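Local coordinates for glycerophosphodiester phosphodiesterase (PDB 3NO3), which belongs to the glycerophosphoryl diester phosphodiesterase family, adopts a TIM-barrel fold and carries a magnesium ion, at residues A[104-118]-A[136-149]. Sequence-based numbering, arbitrary orientation.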
loop_
_atom_site.group_PDB
_atom_site.type_symbol
_atom_site.label_atom_id
_atom_site.label_comp_id
_atom_site.label_asym_id
_atom_site.label_seq_id
_atom_site.Cartn_x
_atom_site.Cartn_y
_atom_site.Cartn_z
ATOM N N LEU A 104 1.085 -6.671 -0.691
ATOM C CA LEU A 104 1.183 -8.115 -0.381
ATOM C C LEU A 104 2.444 -8.313 0.478
ATOM O O LEU A 104 3.573 -7.999 0.044
ATOM C CB LEU A 104 1.244 -8.999 -1.621
ATOM C CG LEU A 104 1.117 -10.501 -1.415
ATOM C CD1 LEU A 104 -0.266 -10.887 -0.719
ATOM C CD2 LEU A 104 1.344 -11.253 -2.777
ATOM N N LYS A 105 2.251 -8.847 1.673
ATOM C CA LYS A 105 3.370 -9.187 2.576
ATOM C C LYS A 105 4.199 -10.306 1.996
ATOM O O LYS A 105 3.710 -11.095 1.170
ATOM C CB LYS A 105 2.832 -9.602 3.926
ATOM C CG LYS A 105 2.075 -8.489 4.679
ATOM C CD LYS A 105 2.983 -7.348 5.172
ATOM C CE LYS A 105 4.085 -7.794 6.171
ATOM N NZ LYS A 105 4.554 -6.604 6.961
ATOM N N SER A 106 5.454 -10.367 2.400
ATOM C CA SER A 106 6.368 -11.400 1.946
ATOM C C SER A 106 6.002 -12.779 2.541
ATOM O O SER A 106 5.822 -12.906 3.780
ATOM C CB SER A 106 7.800 -11.047 2.356
ATOM O OG SER A 106 8.730 -11.932 1.756
ATOM N N HIS A 107 5.933 -13.792 1.664
ATOM C CA HIS A 107 5.653 -15.176 2.004
ATOM C C HIS A 107 6.920 -15.976 1.999
ATOM O O HIS A 107 8.005 -15.435 1.720
ATOM C CB HIS A 107 4.517 -15.734 1.109
ATOM C CG HIS A 107 3.205 -15.109 1.424
ATOM N ND1 HIS A 107 2.973 -13.774 1.202
ATOM C CD2 HIS A 107 2.107 -15.594 2.036
ATOM C CE1 HIS A 107 1.770 -13.465 1.662
ATOM N NE2 HIS A 107 1.227 -14.551 2.180
ATOM N N ASP A 108 6.813 -17.249 2.365
ATOM C CA ASP A 108 7.990 -18.042 2.829
ATOM C C ASP A 108 8.875 -18.717 1.757
ATOM O O ASP A 108 9.970 -19.189 2.061
ATOM C CB ASP A 108 7.546 -19.004 3.960
ATOM C CG ASP A 108 6.535 -20.080 3.512
ATOM O OD1 ASP A 108 6.472 -20.444 2.293
ATOM O OD2 ASP A 108 5.762 -20.544 4.396
ATOM N N THR A 109 8.440 -18.692 0.505
ATOM C CA THR A 109 9.224 -19.143 -0.637
ATOM C C THR A 109 8.838 -18.351 -1.849
ATOM O O THR A 109 7.741 -17.737 -1.835
ATOM C CB THR A 109 8.924 -20.617 -1.038
ATOM O OG1 THR A 109 7.570 -20.723 -1.500
ATOM C CG2 THR A 109 9.198 -21.611 0.091
ATOM N N PRO A 110 9.665 -18.397 -2.934
ATOM C CA PRO A 110 9.202 -17.735 -4.166
ATOM C C PRO A 110 7.848 -18.297 -4.685
ATOM O O PRO A 110 6.955 -17.507 -5.019
ATOM C CB PRO A 110 10.327 -18.044 -5.131
ATOM C CG PRO A 110 11.554 -17.998 -4.214
ATOM C CD PRO A 110 11.084 -18.787 -3.050
ATOM N N GLU A 111 7.711 -19.627 -4.706
ATOM C CA GLU A 111 6.440 -20.258 -5.123
ATOM C C GLU A 111 5.228 -19.837 -4.278
ATOM O O GLU A 111 4.170 -19.538 -4.846
ATOM C CB GLU A 111 6.585 -21.767 -5.233
ATOM C CG GLU A 111 7.442 -22.138 -6.428
ATOM C CD GLU A 111 7.670 -23.634 -6.654
ATOM O OE1 GLU A 111 7.881 -24.453 -5.718
ATOM O OE2 GLU A 111 7.665 -23.989 -7.845
ATOM N N ARG A 112 5.393 -19.692 -2.963
ATOM C CA ARG A 112 4.288 -19.225 -2.100
ATOM C C ARG A 112 3.929 -17.774 -2.338
ATOM O O ARG A 112 2.716 -17.415 -2.352
ATOM C CB ARG A 112 4.580 -19.501 -0.617
ATOM C CG ARG A 112 3.424 -19.320 0.326
ATOM C CD ARG A 112 2.228 -20.222 -0.010
ATOM N NE ARG A 112 1.253 -20.180 1.063
ATOM C CZ ARG A 112 0.078 -20.775 0.991
ATOM N NH1 ARG A 112 -0.250 -21.507 -0.078
ATOM N NH2 ARG A 112 -0.736 -20.690 2.014
ATOM N N ASN A 113 4.938 -16.934 -2.568
ATOM C CA ASN A 113 4.682 -15.562 -2.998
ATOM C C ASN A 113 3.904 -15.495 -4.288
ATOM O O ASN A 113 2.970 -14.671 -4.374
ATOM C CB ASN A 113 5.957 -14.743 -3.099
ATOM C CG ASN A 113 6.455 -14.324 -1.734
ATOM O OD1 ASN A 113 5.865 -13.438 -1.141
ATOM N ND2 ASN A 113 7.507 -14.971 -1.220
ATOM N N ARG A 114 4.228 -16.367 -5.253
ATOM C CA ARG A 114 3.446 -16.423 -6.499
ATOM C C ARG A 114 2.013 -16.830 -6.299
ATOM O O ARG A 114 1.087 -16.231 -6.897
ATOM C CB ARG A 114 4.077 -17.336 -7.528
ATOM C CG ARG A 114 5.346 -16.735 -8.068
ATOM C CD ARG A 114 5.860 -17.459 -9.337
ATOM N NE ARG A 114 6.862 -18.452 -8.979
ATOM C CZ ARG A 114 8.174 -18.233 -8.779
ATOM N NH1 ARG A 114 8.737 -17.014 -8.883
ATOM N NH2 ARG A 114 8.934 -19.259 -8.442
ATOM N N ASP A 115 1.822 -17.848 -5.460
ATOM C CA ASP A 115 0.477 -18.278 -5.096
ATOM C C ASP A 115 -0.342 -17.177 -4.400
ATOM O O ASP A 115 -1.490 -16.973 -4.774
ATOM C CB ASP A 115 0.482 -19.527 -4.256
ATOM C CG ASP A 115 0.990 -20.764 -5.009
ATOM O OD1 ASP A 115 0.885 -20.882 -6.235
ATOM O OD2 ASP A 115 1.523 -21.627 -4.314
ATOM N N ALA A 116 0.266 -16.429 -3.488
ATOM C CA ALA A 116 -0.422 -15.349 -2.782
ATOM C C ALA A 116 -0.780 -14.216 -3.756
ATOM O O ALA A 116 -1.896 -13.648 -3.697
ATOM C CB ALA A 116 0.434 -14.845 -1.604
ATOM N N ALA A 117 0.122 -13.934 -4.705
ATOM C CA ALA A 117 -0.151 -12.927 -5.721
ATOM C C ALA A 117 -1.271 -13.352 -6.701
ATOM O O ALA A 117 -2.153 -12.555 -6.992
ATOM C CB ALA A 117 1.113 -12.551 -6.461
ATOM N N ARG A 118 -1.225 -14.580 -7.178
ATOM C CA ARG A 118 -2.309 -15.108 -8.009
ATOM C C ARG A 118 -3.668 -15.019 -7.296
ATOM O O ARG A 118 -4.642 -14.528 -7.877
ATOM C CB ARG A 118 -2.023 -16.557 -8.418
ATOM C CG ARG A 118 -3.060 -17.112 -9.425
ATOM C CD ARG A 118 -2.950 -18.590 -9.755
ATOM N NE ARG A 118 -3.097 -19.408 -8.547
ATOM C CZ ARG A 118 -2.098 -19.945 -7.836
ATOM N NH1 ARG A 118 -0.796 -19.803 -8.172
ATOM N NH2 ARG A 118 -2.407 -20.651 -6.748
ATOM N N ILE A 136 1.831 -3.166 -4.277
ATOM C CA ILE A 136 3.171 -2.881 -3.774
ATOM C C ILE A 136 3.669 -4.093 -2.993
ATOM O O ILE A 136 2.860 -4.789 -2.389
ATOM C CB ILE A 136 3.208 -1.590 -2.923
ATOM C CG1 ILE A 136 2.398 -1.704 -1.614
ATOM C CG2 ILE A 136 2.658 -0.358 -3.746
ATOM C CD1 ILE A 136 2.470 -0.423 -0.669
ATOM N N SER A 137 4.975 -4.358 -2.962
ATOM C CA SER A 137 5.499 -5.459 -2.132
ATOM C C SER A 137 6.997 -5.295 -1.913
ATOM O O SER A 137 7.698 -4.809 -2.796
ATOM C CB SER A 137 5.238 -6.835 -2.785
ATOM O OG SER A 137 5.585 -7.914 -1.951
ATOM N N PHE A 138 7.486 -5.708 -0.753
ATOM C CA PHE A 138 8.922 -5.922 -0.581
ATOM C C PHE A 138 9.463 -7.113 -1.326
ATOM O O PHE A 138 10.685 -7.206 -1.486
ATOM C CB PHE A 138 9.274 -6.137 0.910
ATOM C CG PHE A 138 9.190 -4.858 1.731
ATOM C CD1 PHE A 138 10.280 -4.006 1.817
ATOM C CD2 PHE A 138 8.030 -4.510 2.393
ATOM C CE1 PHE A 138 10.197 -2.813 2.552
ATOM C CE2 PHE A 138 7.957 -3.339 3.153
ATOM C CZ PHE A 138 9.037 -2.501 3.219
ATOM N N ASN A 139 8.592 -8.062 -1.689
ATOM C CA ASN A 139 9.021 -9.317 -2.261
ATOM C C ASN A 139 9.056 -9.278 -3.764
ATOM O O ASN A 139 8.016 -9.050 -4.415
ATOM C CB ASN A 139 8.074 -10.457 -1.824
ATOM C CG ASN A 139 8.621 -11.813 -2.203
ATOM O OD1 ASN A 139 8.372 -12.313 -3.313
ATOM N ND2 ASN A 139 9.432 -12.397 -1.306
HETATM N N MSE A 140 10.202 -9.591 -4.329
HETATM C CA MSE A 140 10.373 -9.506 -5.775
HETATM C C MSE A 140 9.595 -10.565 -6.533
HETATM O O MSE A 140 9.075 -10.276 -7.600
HETATM C CB MSE A 140 11.858 -9.616 -6.132
HETATM C CG MSE A 140 12.172 -9.510 -7.629
HETATM SE SE MSE A 140 11.412 -7.954 -8.538
HETATM C CE MSE A 140 12.687 -6.677 -7.863
ATOM N N ASP A 141 9.486 -11.767 -5.965
ATOM C CA ASP A 141 8.686 -12.846 -6.609
ATOM C C ASP A 141 7.201 -12.485 -6.669
ATOM O O ASP A 141 6.557 -12.711 -7.712
ATOM C CB ASP A 141 8.946 -14.203 -5.925
ATOM C CG ASP A 141 10.431 -14.584 -5.941
ATOM O OD1 ASP A 141 10.931 -14.807 -7.055
ATOM O OD2 ASP A 141 11.075 -14.622 -4.880
ATOM N N ALA A 142 6.677 -11.846 -5.612
ATOM C CA ALA A 142 5.305 -11.352 -5.623
ATOM C C ALA A 142 5.096 -10.280 -6.707
ATOM O O ALA A 142 4.158 -10.363 -7.452
ATOM C CB ALA A 142 4.906 -10.773 -4.243
ATOM N N CYS A 143 5.965 -9.275 -6.727
ATOM C CA CYS A 143 5.910 -8.181 -7.717
ATOM C C CYS A 143 5.945 -8.722 -9.148
ATOM O O CYS A 143 5.155 -8.322 -9.960
ATOM C CB CYS A 143 7.080 -7.229 -7.527
ATOM S SG CYS A 143 7.047 -6.251 -5.972
ATOM N N LYS A 144 6.853 -9.649 -9.429
ATOM C CA LYS A 144 6.966 -10.189 -10.793
ATOM C C LYS A 144 5.686 -10.916 -11.231
ATOM O O LYS A 144 5.235 -10.780 -12.393
ATOM C CB LYS A 144 8.190 -11.121 -10.903
ATOM C CG LYS A 144 9.566 -10.408 -10.987
ATOM C CD LYS A 144 10.702 -11.475 -10.958
ATOM C CE LYS A 144 12.015 -10.935 -11.383
ATOM N NZ LYS A 144 13.044 -12.016 -11.213
ATOM N N GLU A 145 5.067 -11.640 -10.300
ATOM C CA GLU A 145 3.791 -12.306 -10.596
ATOM C C GLU A 145 2.655 -11.322 -10.792
ATOM O O GLU A 145 1.855 -11.502 -11.694
ATOM C CB GLU A 145 3.458 -13.318 -9.484
ATOM C CG GLU A 145 2.308 -14.285 -9.816
ATOM C CD GLU A 145 2.561 -15.210 -11.008
ATOM O OE1 GLU A 145 3.628 -15.172 -11.667
ATOM O OE2 GLU A 145 1.638 -15.995 -11.319
ATOM N N PHE A 146 2.580 -10.253 -9.996
ATOM C CA PHE A 146 1.584 -9.200 -10.281
ATOM C C PHE A 146 1.777 -8.546 -11.671
ATOM O O PHE A 146 0.835 -8.370 -12.445
ATOM C CB PHE A 146 1.626 -8.091 -9.217
ATOM C CG PHE A 146 1.008 -8.464 -7.891
ATOM C CD1 PHE A 146 -0.316 -8.898 -7.805
ATOM C CD2 PHE A 146 1.717 -8.260 -6.715
ATOM C CE1 PHE A 146 -0.911 -9.195 -6.563
ATOM C CE2 PHE A 146 1.161 -8.602 -5.474
ATOM C CZ PHE A 146 -0.164 -9.052 -5.404
ATOM N N ILE A 147 3.019 -8.259 -12.008
ATOM C CA ILE A 147 3.350 -7.696 -13.324
ATOM C C ILE A 147 2.905 -8.661 -14.457
ATOM O O ILE A 147 2.271 -8.233 -15.437
ATOM C CB ILE A 147 4.874 -7.351 -13.398
ATOM C CG1 ILE A 147 5.199 -6.148 -12.478
ATOM C CG2 ILE A 147 5.327 -7.033 -14.862
ATOM C CD1 ILE A 147 6.693 -6.046 -12.116
ATOM N N ARG A 148 3.225 -9.944 -14.306
ATOM C CA ARG A 148 2.895 -10.968 -15.303
ATOM C C ARG A 148 1.378 -11.146 -15.456
ATOM O O ARG A 148 0.877 -11.203 -16.566
ATOM C CB ARG A 148 3.512 -12.328 -14.916
ATOM C CG ARG A 148 3.338 -13.421 -15.967
ATOM C CD ARG A 148 3.854 -14.774 -15.457
ATOM N NE ARG A 148 2.954 -15.417 -14.502
ATOM C CZ ARG A 148 1.819 -16.068 -14.807
ATOM N NH1 ARG A 148 1.366 -16.156 -16.060
ATOM N NH2 ARG A 148 1.096 -16.642 -13.830
ATOM N N LEU A 149 0.675 -11.223 -14.340
ATOM C CA LEU A 149 -0.760 -11.435 -14.342
ATOM C C LEU A 149 -1.546 -10.195 -14.763
ATOM O O LEU A 149 -2.596 -10.337 -15.391
ATOM C CB LEU A 149 -1.252 -11.857 -12.954
ATOM C CG LEU A 149 -0.870 -13.265 -12.521
ATOM C CD1 LEU A 149 -1.258 -13.452 -11.133
ATOM C CD2 LEU A 149 -1.578 -14.347 -13.419
HETATM O O HOH W 1 5.553 -6.453 1.284
HETATM O O HOH W 2 10.801 -10.580 0.707
HETATM O O HOH W 3 7.391 -14.478 -9.573
HETATM O O HOH W 4 0.615 -18.324 -10.174
#
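Successive beta-alpha units of a TIM barrel meet here: the parallel strands 99-104 and 133-137 pair at their C-terminal ends, and the helices that follow them pack side by side, the axes of segments 110-118 and 140-149 coming within 7.9 Å at an angle of 41°. At the strand ends L104 N donates to I136 O, and S137 OG reaches back to L104 O at 2.8 Å. The serine oxygen, anti to its own backbone nitrogen (chi1 -173°), also accepts from N139 N in an ST turn, while a water joins L104 O to F138 N.

Where the helices begin, the amides of N113 and N139 approach from opposite directions and stack with planes 17° apart, N113 CG lying 3.2 Å from N139 OD1. N139 is held by the first turn of the helix it caps, its OD1 met by A142 N in the carbonyl plane on a lone pair; N113 is held by the loop leading into its own helix, OD1 accepting from H107 N and ND2 donating to T109 O. Beyond them the carboxylate of D141 lies against P110 and forms a long salt bridge with R114 (D141 OD1 to R114 NH1, 3.6 Å).

Deeper in the interface A117 CB sits over one face of the F146 ring, a CH-pi contact 3.9 Å from the centroid, and L104 CD2 touches F146 CZ at 3.7 Å. E145 packs its CB and CG against A117 and R114 O, then bends at chi2 to present its buried carboxylate to R148 NE and NH2; a water links E145 OE2 to R118 NH1.

Neighbouring beta-alpha units are thus joined by backbone bonding at the strand ends and by side chains between the helices, where the stacked amides bond not to each other but to loop, helix start and, through N139 ND2, a water shared with S106 OG.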